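Local coordinates for beta-N-acetylhexosaminidase (Arthrobacter aurescens, PDB 3RCN), which probably hydrolyses terminal non-reducing N-acetyl-D-hexosamine residues of N-acetyl-beta-D-hexosaminides, as a member of glycosyl hydrolase family 20, at residues D245-S250 against D315-T320; T289-Y294 against H344-G349; H249-I254 against N280-E285; L284-T289 against T320-S325. One frame throughout, in Å; residues are numbered along the deposited sequence.

Interaction 1. Residues D245-S250 against D315-T320; sequences DVPGHS and DEVPLT. With GOL (glycerol), chain O.
Glu316, the predicted proton donor, runs past the ring of His249, and the two loops bring both residues together with Asp245 and Asp315 at the likely active site. Its CB lies 3.5 Å from His249 CE1. A chi1 of -43° puts CG beside the backbone N, anti to the carbonyl carbon, and CG stays near the ring plane beside the same CE1. Beyond it the chain is extended, and OE1 lies 3.5 Å from His249 NE2 at the ring edge. OE1 also approaches C2 of a glycerol, probably from the crystallisation liquor; His249 NE2 and glycerol O2 share a weak hydrogen bond of 3.3 Å. Asp315 lies next to this group: its OD2 is 3.0 Å from His249 CE1, while OD1 turns to Asp245, 2.7 Å from OD2 of that residue, the two carboxylates being nearly coplanar. Water 1 donates to Asp245 OD1 (2.8 Å) and to Asp315 O, so that one water bridges the two loops. Farther along, Val317 CG2 packs on Pro247 CG at 3.7 Å. The loops follow barrel strands 239-243 and 309-313, and behind them Val246 rests on helices 288-304 and 342-357, touching Tyr294 and Phe347.

Interaction 2. Residues T289-Y294 against H344-G349; sequences TSLEFY and HSWFVG
Ser290 OG is paired with both Glu285 O and Ser287 OG at the start of helix 288-304, the first separation being doubtfully short, while CB of the same residue faces helix 342-357 and lies 3.9 Å from Phe347 CE1. The serine thus divides its roles: with OG anti to the carbonyl carbon (chi1 -48°), the hydroxyl serves its own helix start and the methylene serves the neighbouring helix. Everything else that crosses is apolar. Leu291 reaches between two aromatic residues, its CD1 3.5 Å from Trp346 CH2 at the far corner of the indole and its CG 3.7 Å from Phe347 CE1. CD2 also borders Phe347 CE1, so one leucine fork is shared between both rings, sliding past Phe347 in the opposite direction. Tyr294 CD1, a turn later, meets the rim of the phenyl ring near its plane, 4.4 Å from Phe347 CZ. The short segments approach to 11.1 Å between axes, at -33°, which fits two neighbouring helices on the outside of the alpha-beta barrel held apart by large side chains. Since carbon meets carbon throughout, the helices are joined by shape and burial, without a directional polar link to fix their register.

Interaction 3. Residues H249-I254 against N280-E285; sequences HSQAAI and NETVLE
Ser250, Gln251 and Ile254 pack on Asn280, Thr282, Val283 and Leu284 inside the barrel's connection from strand 239-243 to strand 309-313, where Asn280 makes an Asx turn. Just before them, His249 N donates to water 2, 2.9 Å away, which also lies near Asn280 O. Ser250 N donates to water 3, itself close to Thr282 O, and Ser250 CB packs 3.7 Å from Leu284 CD2. Gln251 opens helix 251-256 with an extended side chain whose OE1 accepts from Asn280 ND2 at 2.5 Å. The N-H points almost straight at that oxygen (172°), within the amide plane of Asn280, although the two amide planes are 43° apart. Asn280 ND2 also bonds to Asp179 OD2, and Asn280 OD1 accepts from Thr282 N at 3.0 Å, the donor sitting above the carbonyl plane; this last bond closes the turn. An alanine in place of Asn280 removes the donor to Gln251 OE1 and the acceptor for Thr282 N, and would probably let the turn open and the glutamine amide swing. One helical turn on from Ser250, Ile254 N bonds to Ser250 O, and Ile254 CG1 lies 4.1 Å from Leu284 CD2. Beside it Ile254 CD1 ends over the backbone, 3.6 Å from Val283 O.

Interaction 4. Residues L284-T289 against T320-S325; sequences LEVSET and TQWQAS. With SO4 (sulfate ion), chain C.
Leu284 O takes an indole N-H nearly head-on: Trp322 NE1 donates to it at 3.0 Å, with a C=O...N angle of 166°, so the donor stands almost along the C=O axis. The oxygen also lies in the ring plane of Trp322, and the N-H points at it within 16° of straight, so the geometry suits this bond. In the tryptophan, a chi1 of -74° sets CG beside the backbone N, anti to the carbonyl carbon; the indole spans from short helix 320-323 to the loop. Beside the bond the six-membered ring takes a hydrophobic partner, Val286 CG1 lying 3.4 Å from Trp322 CZ2, with the two side chains crossing at about a right angle. A phenylalanine in place of Trp322 lacks NE1, and Leu284 O would probably be left without that donor and a gap open against Val286 CG1. Gln321, one residue earlier, extends toward the same loop, where its NE2 is hydrogen-bonded to Val283 O. Two helix starts frame the contact. Ser325 holds the N-cap position of helix 326-335, its OG accepting from Ala328 N. Ser287 holds that of helix 288-304, and there Glu288 N donates to sulfate O2 at 2.7 Å; Gln327 and Lys331 also bind the ion, which probably came from the crystallisation liquor. An anion bonded to a first-turn N-H, where the helix dipole would be expected to favour negative charge, is characteristic of helix N-termini, here in the loops and helices surrounding an alpha-beta barrel.

How the interactions relate
Interactions 1 and 3 have centres 7 Å apart and share His249, Ser250 and water 2, so the residues near the bound glycerol and Glu316 continue directly into the packing of helix 251-256. Leu284 is common to interactions 3 and 4, and its N is 3.0 Å from Pro247 O of interaction 1. Interaction 2 backs onto this group: Tyr294 CE2 is 3.5 Å from Val246 CG1, and Phe347 CE2 is 3.8 Å from Leu284 CD1. Relative to the side chain of Glu316, the predicted proton donor, the side chain of Val283 in interaction 3 is about 8 Å away and that of Trp322 in interaction 4 about 11 Å.

Interaction 1. Residues D245-S250 against D315-T320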
loop_
_atom_site.group_PDB
_atom_site.type_symbol
_atom_site.label_atom_id
_atom_site.label_comp_id
_atom_site.label_asym_id
_atom_site.label_seq_id
_atom_site.Cartn_x
_atom_site.Cartn_y
_atom_site.Cartn_z
ATOM N N ASP A 245 0.929 22.131 -13.584
ATOM C CA ASP A 245 1.427 22.408 -14.918
ATOM C C ASP A 245 0.546 23.452 -15.599
ATOM O O ASP A 245 -0.674 23.297 -15.645
ATOM C CB ASP A 245 1.459 21.125 -15.737
ATOM C CG ASP A 245 2.400 21.205 -16.920
ATOM O OD1 ASP A 245 2.692 22.337 -17.389
ATOM O OD2 ASP A 245 2.841 20.122 -17.378
ATOM N N VAL A 246 1.177 24.523 -16.087
ATOM C CA VAL A 246 0.509 25.609 -16.804
ATOM C C VAL A 246 1.428 26.160 -17.890
ATOM O O VAL A 246 2.645 26.017 -17.801
ATOM C CB VAL A 246 0.159 26.762 -15.859
ATOM C CG1 VAL A 246 -0.930 26.319 -14.851
ATOM C CG2 VAL A 246 1.414 27.250 -15.152
ATOM N N PRO A 247 0.868 26.822 -18.910
ATOM C CA PRO A 247 -0.500 27.024 -19.396
ATOM C C PRO A 247 -1.109 25.819 -20.106
ATOM O O PRO A 247 -2.323 25.808 -20.331
ATOM C CB PRO A 247 -0.348 28.202 -20.347
ATOM C CG PRO A 247 0.992 27.997 -20.928
ATOM C CD PRO A 247 1.849 27.370 -19.863
ATOM N N GLY A 248 -0.271 24.876 -20.532
ATOM C CA GLY A 248 -0.739 23.657 -21.176
ATOM C C GLY A 248 -1.058 22.553 -20.172
ATOM O O GLY A 248 -0.977 22.779 -18.961
ATOM N N HIS A 249 -1.430 21.369 -20.673
ATOM C CA HIS A 249 -1.855 20.242 -19.825
ATOM C C HIS A 249 -2.915 20.656 -18.817
ATOM O O HIS A 249 -2.881 20.244 -17.683
ATOM C CB HIS A 249 -0.651 19.625 -19.099
ATOM C CG HIS A 249 0.345 19.013 -20.029
ATOM N ND1 HIS A 249 1.344 19.747 -20.634
ATOM C CD2 HIS A 249 0.455 17.754 -20.512
ATOM C CE1 HIS A 249 2.046 18.957 -21.428
ATOM N NE2 HIS A 249 1.525 17.743 -21.374
ATOM N N SER A 250 -3.756 21.595 -19.199
ATOM C CA SER A 250 -4.758 22.134 -18.300
ATOM C C SER A 250 -6.213 21.689 -18.413
ATOM O O SER A 250 -7.055 22.197 -17.672
ATOM C CB SER A 250 -4.631 23.647 -18.246
ATOM O OG SER A 250 -3.340 23.966 -17.759
ATOM N N ASP A 315 5.740 22.966 -20.236
ATOM C CA ASP A 315 6.004 22.120 -21.385
ATOM C C ASP A 315 4.800 22.081 -22.321
ATOM O O ASP A 315 3.656 22.280 -21.899
ATOM C CB ASP A 315 6.376 20.692 -20.945
ATOM C CG ASP A 315 5.237 19.987 -20.204
ATOM O OD1 ASP A 315 4.677 20.593 -19.265
ATOM O OD2 ASP A 315 4.897 18.833 -20.561
ATOM N N GLU A 316 5.091 21.851 -23.597
ATOM C CA GLU A 316 4.103 21.437 -24.595
ATOM C C GLU A 316 2.843 22.302 -24.694
ATOM O O GLU A 316 1.738 21.837 -24.395
ATOM C CB GLU A 316 3.734 19.959 -24.380
ATOM C CG GLU A 316 4.956 19.083 -24.088
ATOM C CD GLU A 316 4.681 17.584 -24.159
ATOM O OE1 GLU A 316 3.498 17.175 -24.159
ATOM O OE2 GLU A 316 5.663 16.809 -24.215
ATOM N N VAL A 317 3.008 23.554 -25.112
ATOM C CA VAL A 317 1.846 24.364 -25.436
ATOM C C VAL A 317 1.803 24.761 -26.912
ATOM O O VAL A 317 2.555 25.635 -27.349
ATOM C CB VAL A 317 1.752 25.620 -24.551
ATOM C CG1 VAL A 317 0.316 26.106 -24.495
ATOM C CG2 VAL A 317 2.261 25.322 -23.145
ATOM N N PRO A 318 0.890 24.136 -27.672
ATOM C CA PRO A 318 0.588 24.452 -29.076
ATOM C C PRO A 318 0.007 25.852 -29.165
ATOM O O PRO A 318 -0.746 26.236 -28.277
ATOM C CB PRO A 318 -0.496 23.427 -29.443
ATOM C CG PRO A 318 -0.326 22.317 -28.459
ATOM C CD PRO A 318 0.119 22.979 -27.187
ATOM N N LEU A 319 0.336 26.605 -30.207
ATOM C CA LEU A 319 -0.083 28.003 -30.257
ATOM C C LEU A 319 -1.386 28.171 -31.015
ATOM O O LEU A 319 -1.907 29.280 -31.128
ATOM C CB LEU A 319 0.983 28.850 -30.924
ATOM C CG LEU A 319 2.391 28.774 -30.354
ATOM C CD1 LEU A 319 3.309 29.544 -31.279
ATOM C CD2 LEU A 319 2.452 29.329 -28.945
ATOM N N THR A 320 -1.907 27.063 -31.529
ATOM C CA THR A 320 -3.072 27.103 -32.392
ATOM C C THR A 320 -4.214 27.888 -31.772
ATOM O O THR A 320 -4.746 28.802 -32.391
ATOM C CB THR A 320 -3.563 25.690 -32.698
ATOM O OG1 THR A 320 -2.469 24.927 -33.217
ATOM C CG2 THR A 320 -4.713 25.726 -33.710
HETATM C C1 GOL O . 3.725 14.375 -20.954
HETATM O O1 GOL O . 4.557 15.435 -20.528
HETATM C C2 GOL O . 3.283 14.588 -22.402
HETATM O O2 GOL O . 1.875 14.604 -22.488
HETATM C C3 GOL O . 3.813 13.468 -23.289
HETATM O O3 GOL O . 3.334 13.641 -24.604
HETATM O O HOH W 1 2.257 23.316 -19.934
HETATM O O HOH W 2 -1.186 21.085 -23.538
#

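Interaction 2. Residues T289-Y294 against H344-G349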
loop_
_atom_site.group_PDB
_atom_site.type_symbol
_atom_site.label_atom_id
_atom_site.label_comp_id
_atom_site.label_asym_id
_atom_site.label_seq_id
_atom_site.Cartn_x
_atom_site.Cartn_y
_atom_site.Cartn_z
ATOM N N THR A 289 -8.009 36.830 -15.258
ATOM C CA THR A 289 -8.806 35.887 -14.483
ATOM C C THR A 289 -8.090 34.550 -14.264
ATOM O O THR A 289 -8.029 34.090 -13.130
ATOM C CB THR A 289 -10.249 35.728 -15.023
ATOM O OG1 THR A 289 -10.224 35.384 -16.412
ATOM C CG2 THR A 289 -11.002 37.036 -14.850
ATOM N N SER A 290 -7.524 33.964 -15.323
ATOM C CA SER A 290 -6.659 32.784 -15.190
ATOM C C SER A 290 -5.575 33.058 -14.164
ATOM O O SER A 290 -5.353 32.260 -13.250
ATOM C CB SER A 290 -5.953 32.448 -16.501
ATOM O OG SER A 290 -6.847 32.445 -17.578
ATOM N N LEU A 291 -4.889 34.188 -14.339
ATOM C CA LEU A 291 -3.819 34.580 -13.434
ATOM C C LEU A 291 -4.276 34.614 -11.985
ATOM O O LEU A 291 -3.589 34.088 -11.109
ATOM C CB LEU A 291 -3.242 35.944 -13.830
ATOM C CG LEU A 291 -1.942 35.845 -14.618
ATOM C CD1 LEU A 291 -1.400 37.218 -14.927
ATOM C CD2 LEU A 291 -0.932 35.012 -13.821
ATOM N N GLU A 292 -5.427 35.234 -11.730
ATOM C CA GLU A 292 -5.929 35.329 -10.368
ATOM C C GLU A 292 -6.254 33.929 -9.818
ATOM O O GLU A 292 -5.976 33.611 -8.655
ATOM C CB GLU A 292 -7.161 36.239 -10.299
ATOM C CG GLU A 292 -7.746 36.371 -8.891
ATOM C CD GLU A 292 -9.266 36.520 -8.887
ATOM O OE1 GLU A 292 -9.810 37.088 -9.863
ATOM O OE2 GLU A 292 -9.912 36.064 -7.909
ATOM N N PHE A 293 -6.844 33.099 -10.672
ATOM C CA PHE A 293 -7.214 31.754 -10.290
ATOM C C PHE A 293 -5.985 31.010 -9.786
ATOM O O PHE A 293 -5.993 30.438 -8.697
ATOM C CB PHE A 293 -7.818 31.028 -11.489
ATOM C CG PHE A 293 -8.393 29.690 -11.155
ATOM C CD1 PHE A 293 -7.597 28.552 -11.182
ATOM C CD2 PHE A 293 -9.731 29.561 -10.816
ATOM C CE1 PHE A 293 -8.127 27.311 -10.872
ATOM C CE2 PHE A 293 -10.263 28.321 -10.508
ATOM C CZ PHE A 293 -9.457 27.198 -10.536
ATOM N N TYR A 294 -4.920 31.045 -10.574
ATOM C CA TYR A 294 -3.744 30.260 -10.262
ATOM C C TYR A 294 -2.864 30.856 -9.169
ATOM O O TYR A 294 -2.039 30.154 -8.601
ATOM C CB TYR A 294 -2.943 29.984 -11.522
ATOM C CG TYR A 294 -3.503 28.836 -12.304
ATOM C CD1 TYR A 294 -4.429 29.050 -13.312
ATOM C CD2 TYR A 294 -3.128 27.528 -12.019
ATOM C CE1 TYR A 294 -4.961 27.998 -14.026
ATOM C CE2 TYR A 294 -3.656 26.461 -12.726
ATOM C CZ TYR A 294 -4.572 26.706 -13.727
ATOM O OH TYR A 294 -5.099 25.663 -14.443
ATOM N N HIS A 344 2.974 32.904 -23.375
ATOM C CA HIS A 344 3.461 31.755 -22.631
ATOM C C HIS A 344 4.510 32.201 -21.608
ATOM O O HIS A 344 4.389 31.942 -20.404
ATOM C CB HIS A 344 4.057 30.740 -23.605
ATOM C CG HIS A 344 4.538 29.485 -22.950
ATOM N ND1 HIS A 344 5.039 29.461 -21.669
ATOM C CD2 HIS A 344 4.586 28.210 -23.400
ATOM C CE1 HIS A 344 5.382 28.224 -21.356
ATOM N NE2 HIS A 344 5.119 27.448 -22.391
ATOM N N SER A 345 5.538 32.883 -22.101
ATOM C CA SER A 345 6.605 33.364 -21.247
ATOM C C SER A 345 6.037 34.318 -20.209
ATOM O O SER A 345 6.411 34.284 -19.038
ATOM C CB SER A 345 7.663 34.069 -22.085
ATOM O OG SER A 345 8.763 34.437 -21.273
ATOM N N TRP A 346 5.115 35.162 -20.648
ATOM C CA TRP A 346 4.531 36.162 -19.774
ATOM C C TRP A 346 3.726 35.535 -18.628
ATOM O O TRP A 346 3.844 35.955 -17.472
ATOM C CB TRP A 346 3.637 37.105 -20.584
ATOM C CG TRP A 346 2.935 38.091 -19.728
ATOM C CD1 TRP A 346 3.468 39.224 -19.191
ATOM C CD2 TRP A 346 1.568 38.043 -19.292
ATOM N NE1 TRP A 346 2.519 39.887 -18.447
ATOM C CE2 TRP A 346 1.347 39.185 -18.490
ATOM C CE3 TRP A 346 0.513 37.150 -19.502
ATOM C CZ2 TRP A 346 0.114 39.458 -17.897
ATOM C CZ3 TRP A 346 -0.721 37.427 -18.915
ATOM C CH2 TRP A 346 -0.905 38.568 -18.118
ATOM N N PHE A 347 2.898 34.545 -18.960
ATOM C CA PHE A 347 1.988 33.930 -17.991
ATOM C C PHE A 347 2.760 33.241 -16.879
ATOM O O PHE A 347 2.495 33.451 -15.704
ATOM C CB PHE A 347 1.075 32.914 -18.679
ATOM C CG PHE A 347 -0.019 32.390 -17.798
ATOM C CD1 PHE A 347 -1.066 33.210 -17.403
ATOM C CD2 PHE A 347 -0.005 31.076 -17.357
ATOM C CE1 PHE A 347 -2.085 32.727 -16.587
ATOM C CE2 PHE A 347 -1.013 30.590 -16.540
ATOM C CZ PHE A 347 -2.059 31.418 -16.160
ATOM N N VAL A 348 3.723 32.418 -17.266
ATOM C CA VAL A 348 4.539 31.693 -16.315
ATOM C C VAL A 348 5.345 32.664 -15.447
ATOM O O VAL A 348 5.501 32.451 -14.239
ATOM C CB VAL A 348 5.458 30.702 -17.060
ATOM C CG1 VAL A 348 6.484 30.098 -16.132
ATOM C CG2 VAL A 348 4.617 29.617 -17.751
ATOM N N GLY A 349 5.836 33.740 -16.062
ATOM C CA GLY A 349 6.623 34.740 -15.355
ATOM C C GLY A 349 5.821 35.441 -14.280
ATOM O O GLY A 349 6.319 35.643 -13.179
#

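Interaction 3. Residues H249-I254 against N280-E285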
loop_
_atom_site.group_PDB
_atom_site.type_symbol
_atom_site.label_atom_id
_atom_site.label_comp_id
_atom_site.label_asym_id
_atom_site.label_seq_id
_atom_site.Cartn_x
_atom_site.Cartn_y
_atom_site.Cartn_z
ATOM N N HIS A 249 -1.430 21.369 -20.673
ATOM C CA HIS A 249 -1.855 20.242 -19.825
ATOM C C HIS A 249 -2.915 20.656 -18.817
ATOM O O HIS A 249 -2.881 20.244 -17.683
ATOM C CB HIS A 249 -0.651 19.625 -19.099
ATOM C CG HIS A 249 0.345 19.013 -20.029
ATOM N ND1 HIS A 249 1.344 19.747 -20.634
ATOM C CD2 HIS A 249 0.455 17.754 -20.512
ATOM C CE1 HIS A 249 2.046 18.957 -21.428
ATOM N NE2 HIS A 249 1.525 17.743 -21.374
ATOM N N SER A 250 -3.756 21.595 -19.199
ATOM C CA SER A 250 -4.758 22.134 -18.300
ATOM C C SER A 250 -6.213 21.689 -18.413
ATOM O O SER A 250 -7.055 22.197 -17.672
ATOM C CB SER A 250 -4.631 23.647 -18.246
ATOM O OG SER A 250 -3.340 23.966 -17.759
ATOM N N GLN A 251 -6.539 20.782 -19.331
ATOM C CA GLN A 251 -7.962 20.459 -19.537
ATOM C C GLN A 251 -8.765 20.000 -18.294
ATOM O O GLN A 251 -9.988 20.108 -18.276
ATOM C CB GLN A 251 -8.159 19.467 -20.672
ATOM C CG GLN A 251 -9.605 19.349 -21.091
ATOM C CD GLN A 251 -9.753 18.713 -22.448
ATOM O OE1 GLN A 251 -8.913 18.911 -23.332
ATOM N NE2 GLN A 251 -10.823 17.939 -22.628
ATOM N N ALA A 252 -8.102 19.482 -17.266
ATOM C CA ALA A 252 -8.835 19.058 -16.079
ATOM C C ALA A 252 -9.351 20.277 -15.340
ATOM O O ALA A 252 -10.521 20.326 -14.967
ATOM C CB ALA A 252 -7.977 18.173 -15.163
ATOM N N ALA A 253 -8.483 21.268 -15.152
ATOM C CA ALA A 253 -8.882 22.539 -14.549
ATOM C C ALA A 253 -9.943 23.285 -15.390
ATOM O O ALA A 253 -10.886 23.870 -14.851
ATOM C CB ALA A 253 -7.654 23.414 -14.317
ATOM N N ILE A 254 -9.795 23.252 -16.712
ATOM C CA ILE A 254 -10.769 23.863 -17.614
ATOM C C ILE A 254 -12.150 23.192 -17.524
ATOM O O ILE A 254 -13.170 23.876 -17.543
ATOM C CB ILE A 254 -10.247 23.891 -19.077
ATOM C CG1 ILE A 254 -9.014 24.787 -19.177
ATOM C CG2 ILE A 254 -11.326 24.390 -20.038
ATOM C CD1 ILE A 254 -8.183 24.533 -20.404
ATOM N N ASN A 280 -2.339 18.152 -25.878
ATOM C CA ASN A 280 -3.633 18.791 -26.000
ATOM C C ASN A 280 -3.543 20.179 -26.649
ATOM O O ASN A 280 -2.786 21.043 -26.198
ATOM C CB ASN A 280 -4.259 18.920 -24.614
ATOM C CG ASN A 280 -5.761 18.940 -24.665
ATOM O OD1 ASN A 280 -6.353 19.113 -25.726
ATOM N ND2 ASN A 280 -6.391 18.756 -23.518
ATOM N N GLU A 281 -4.319 20.399 -27.704
ATOM C CA GLU A 281 -4.402 21.728 -28.286
ATOM C C GLU A 281 -5.253 22.639 -27.403
ATOM O O GLU A 281 -5.224 23.868 -27.526
ATOM C CB GLU A 281 -4.965 21.670 -29.707
ATOM C CG GLU A 281 -3.932 21.342 -30.779
ATOM C CD GLU A 281 -4.471 21.502 -32.199
ATOM O OE1 GLU A 281 -5.611 21.993 -32.366
ATOM O OE2 GLU A 281 -3.744 21.137 -33.150
ATOM N N THR A 282 -6.014 22.040 -26.501
ATOM C CA THR A 282 -6.835 22.836 -25.605
ATOM C C THR A 282 -6.038 23.266 -24.376
ATOM O O THR A 282 -5.594 22.443 -23.592
ATOM C CB THR A 282 -8.102 22.073 -25.230
ATOM O OG1 THR A 282 -8.910 21.945 -26.404
ATOM C CG2 THR A 282 -8.892 22.808 -24.156
ATOM N N VAL A 283 -5.865 24.572 -24.216
ATOM C CA VAL A 283 -5.004 25.097 -23.163
ATOM C C VAL A 283 -5.636 26.294 -22.469
ATOM O O VAL A 283 -6.722 26.736 -22.840
ATOM C CB VAL A 283 -3.622 25.471 -23.726
ATOM C CG1 VAL A 283 -2.971 24.248 -24.322
ATOM C CG2 VAL A 283 -3.743 26.541 -24.792
ATOM N N LEU A 284 -4.963 26.823 -21.458
ATOM C CA LEU A 284 -5.492 27.984 -20.758
ATOM C C LEU A 284 -5.638 29.183 -21.687
ATOM O O LEU A 284 -4.854 29.383 -22.619
ATOM C CB LEU A 284 -4.594 28.374 -19.590
ATOM C CG LEU A 284 -4.500 27.373 -18.438
ATOM C CD1 LEU A 284 -3.557 27.908 -17.382
ATOM C CD2 LEU A 284 -5.866 27.083 -17.833
ATOM N N GLU A 285 -6.653 29.987 -21.416
ATOM C CA GLU A 285 -6.741 31.289 -22.010
ATOM C C GLU A 285 -6.004 32.165 -21.014
ATOM O O GLU A 285 -6.451 32.323 -19.884
ATOM C CB GLU A 285 -8.200 31.717 -22.118
ATOM C CG GLU A 285 -8.369 33.153 -22.596
ATOM C CD GLU A 285 -9.824 33.554 -22.783
ATOM O OE1 GLU A 285 -10.253 33.696 -23.953
ATOM O OE2 GLU A 285 -10.530 33.737 -21.762
HETATM O O HOH W 2 -1.186 21.085 -23.538
HETATM O O HOH W 3 -4.038 21.348 -21.925
#

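Interaction 4. Residues L284-T289 against T320-S325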
loop_
_atom_site.group_PDB
_atom_site.type_symbol
_atom_site.label_atom_id
_atom_site.label_comp_id
_atom_site.label_asym_id
_atom_site.label_seq_id
_atom_site.Cartn_x
_atom_site.Cartn_y
_atom_site.Cartn_z
ATOM N N LEU A 284 -4.963 26.823 -21.458
ATOM C CA LEU A 284 -5.492 27.984 -20.758
ATOM C C LEU A 284 -5.638 29.183 -21.687
ATOM O O LEU A 284 -4.854 29.383 -22.619
ATOM C CB LEU A 284 -4.594 28.374 -19.590
ATOM C CG LEU A 284 -4.500 27.373 -18.438
ATOM C CD1 LEU A 284 -3.557 27.908 -17.382
ATOM C CD2 LEU A 284 -5.866 27.083 -17.833
ATOM N N GLU A 285 -6.653 29.987 -21.416
ATOM C CA GLU A 285 -6.741 31.289 -22.010
ATOM C C GLU A 285 -6.004 32.165 -21.014
ATOM O O GLU A 285 -6.451 32.323 -19.884
ATOM C CB GLU A 285 -8.200 31.717 -22.118
ATOM C CG GLU A 285 -8.369 33.153 -22.596
ATOM C CD GLU A 285 -9.824 33.554 -22.783
ATOM O OE1 GLU A 285 -10.253 33.696 -23.953
ATOM O OE2 GLU A 285 -10.530 33.737 -21.762
ATOM N N VAL A 286 -4.866 32.718 -21.428
ATOM C CA VAL A 286 -4.064 33.549 -20.538
ATOM C C VAL A 286 -4.657 34.952 -20.418
ATOM O O VAL A 286 -4.853 35.649 -21.409
ATOM C CB VAL A 286 -2.596 33.628 -20.983
ATOM C CG1 VAL A 286 -2.036 32.232 -21.161
ATOM C CG2 VAL A 286 -2.475 34.398 -22.264
ATOM N N SER A 287 -4.892 35.372 -19.183
ATOM C CA SER A 287 -5.706 36.543 -18.907
ATOM C C SER A 287 -5.672 36.799 -17.416
ATOM O O SER A 287 -5.110 36.008 -16.653
ATOM C CB SER A 287 -7.153 36.303 -19.328
ATOM O OG SER A 287 -7.743 35.316 -18.511
ATOM N N GLU A 288 -6.247 37.920 -17.006
ATOM C CA GLU A 288 -6.153 38.331 -15.619
ATOM C C GLU A 288 -6.889 37.339 -14.750
ATOM O O GLU A 288 -6.451 37.038 -13.637
ATOM C CB GLU A 288 -6.702 39.749 -15.407
ATOM C CG GLU A 288 -5.847 40.852 -16.012
ATOM C CD GLU A 288 -4.381 40.794 -15.586
ATOM O OE1 GLU A 288 -4.089 40.427 -14.422
ATOM O OE2 GLU A 288 -3.513 41.120 -16.428
ATOM N N THR A 289 -8.009 36.830 -15.258
ATOM C CA THR A 289 -8.806 35.887 -14.483
ATOM C C THR A 289 -8.090 34.550 -14.264
ATOM O O THR A 289 -8.029 34.090 -13.130
ATOM C CB THR A 289 -10.249 35.728 -15.023
ATOM O OG1 THR A 289 -10.224 35.384 -16.412
ATOM C CG2 THR A 289 -11.002 37.036 -14.850
ATOM N N THR A 320 -1.907 27.063 -31.529
ATOM C CA THR A 320 -3.072 27.103 -32.392
ATOM C C THR A 320 -4.214 27.888 -31.772
ATOM O O THR A 320 -4.746 28.802 -32.391
ATOM C CB THR A 320 -3.563 25.690 -32.698
ATOM O OG1 THR A 320 -2.469 24.927 -33.217
ATOM C CG2 THR A 320 -4.713 25.726 -33.710
ATOM N N GLN A 321 -4.589 27.523 -30.548
ATOM C CA GLN A 321 -5.674 28.201 -29.856
ATOM C C GLN A 321 -5.394 29.705 -29.739
ATOM O O GLN A 321 -6.258 30.534 -30.021
ATOM C CB GLN A 321 -5.877 27.589 -28.475
ATOM C CG GLN A 321 -6.936 28.277 -27.606
ATOM C CD GLN A 321 -7.064 27.630 -26.220
ATOM O OE1 GLN A 321 -7.188 26.401 -26.093
ATOM N NE2 GLN A 321 -7.019 28.457 -25.176
ATOM N N TRP A 322 -4.181 30.048 -29.334
ATOM C CA TRP A 322 -3.838 31.436 -29.068
ATOM C C TRP A 322 -3.805 32.268 -30.344
ATOM O O TRP A 322 -4.218 33.419 -30.347
ATOM C CB TRP A 322 -2.498 31.527 -28.355
ATOM C CG TRP A 322 -2.536 31.127 -26.923
ATOM C CD1 TRP A 322 -3.644 30.894 -26.158
ATOM C CD2 TRP A 322 -1.403 30.912 -26.073
ATOM N NE1 TRP A 322 -3.263 30.550 -24.879
ATOM C CE2 TRP A 322 -1.893 30.559 -24.804
ATOM C CE3 TRP A 322 -0.017 31.007 -26.260
ATOM C CZ2 TRP A 322 -1.049 30.293 -23.731
ATOM C CZ3 TRP A 322 0.819 30.741 -25.197
ATOM C CH2 TRP A 322 0.302 30.386 -23.948
ATOM N N GLN A 323 -3.318 31.675 -31.425
ATOM C CA GLN A 323 -3.255 32.360 -32.702
ATOM C C GLN A 323 -4.648 32.673 -33.243
ATOM O O GLN A 323 -4.840 33.663 -33.956
ATOM C CB GLN A 323 -2.478 31.524 -33.713
ATOM C CG GLN A 323 -1.001 31.444 -33.422
ATOM C CD GLN A 323 -0.319 30.400 -34.271
ATOM O OE1 GLN A 323 -0.970 29.699 -35.046
ATOM N NE2 GLN A 323 0.996 30.284 -34.131
ATOM N N ALA A 324 -5.617 31.830 -32.909
ATOM C CA ALA A 324 -6.972 32.014 -33.402
ATOM C C ALA A 324 -7.839 32.794 -32.415
ATOM O O ALA A 324 -9.029 32.993 -32.642
ATOM C CB ALA A 324 -7.609 30.650 -33.720
ATOM N N SER A 325 -7.244 33.220 -31.308
ATOM C CA SER A 325 -8.009 33.813 -30.214
ATOM C C SER A 325 -8.055 35.344 -30.260
ATOM O O SER A 325 -7.034 36.003 -30.063
ATOM C CB SER A 325 -7.402 33.365 -28.889
ATOM O OG SER A 325 -8.099 33.919 -27.796
HETATM S S SO4 C . -7.666 40.311 -19.819
HETATM O O1 SO4 C . -8.954 40.029 -19.176
HETATM O O2 SO4 C . -6.593 39.637 -19.094
HETATM O O3 SO4 C . -7.677 39.838 -21.203
HETATM O O4 SO4 C . -7.428 41.752 -19.793
#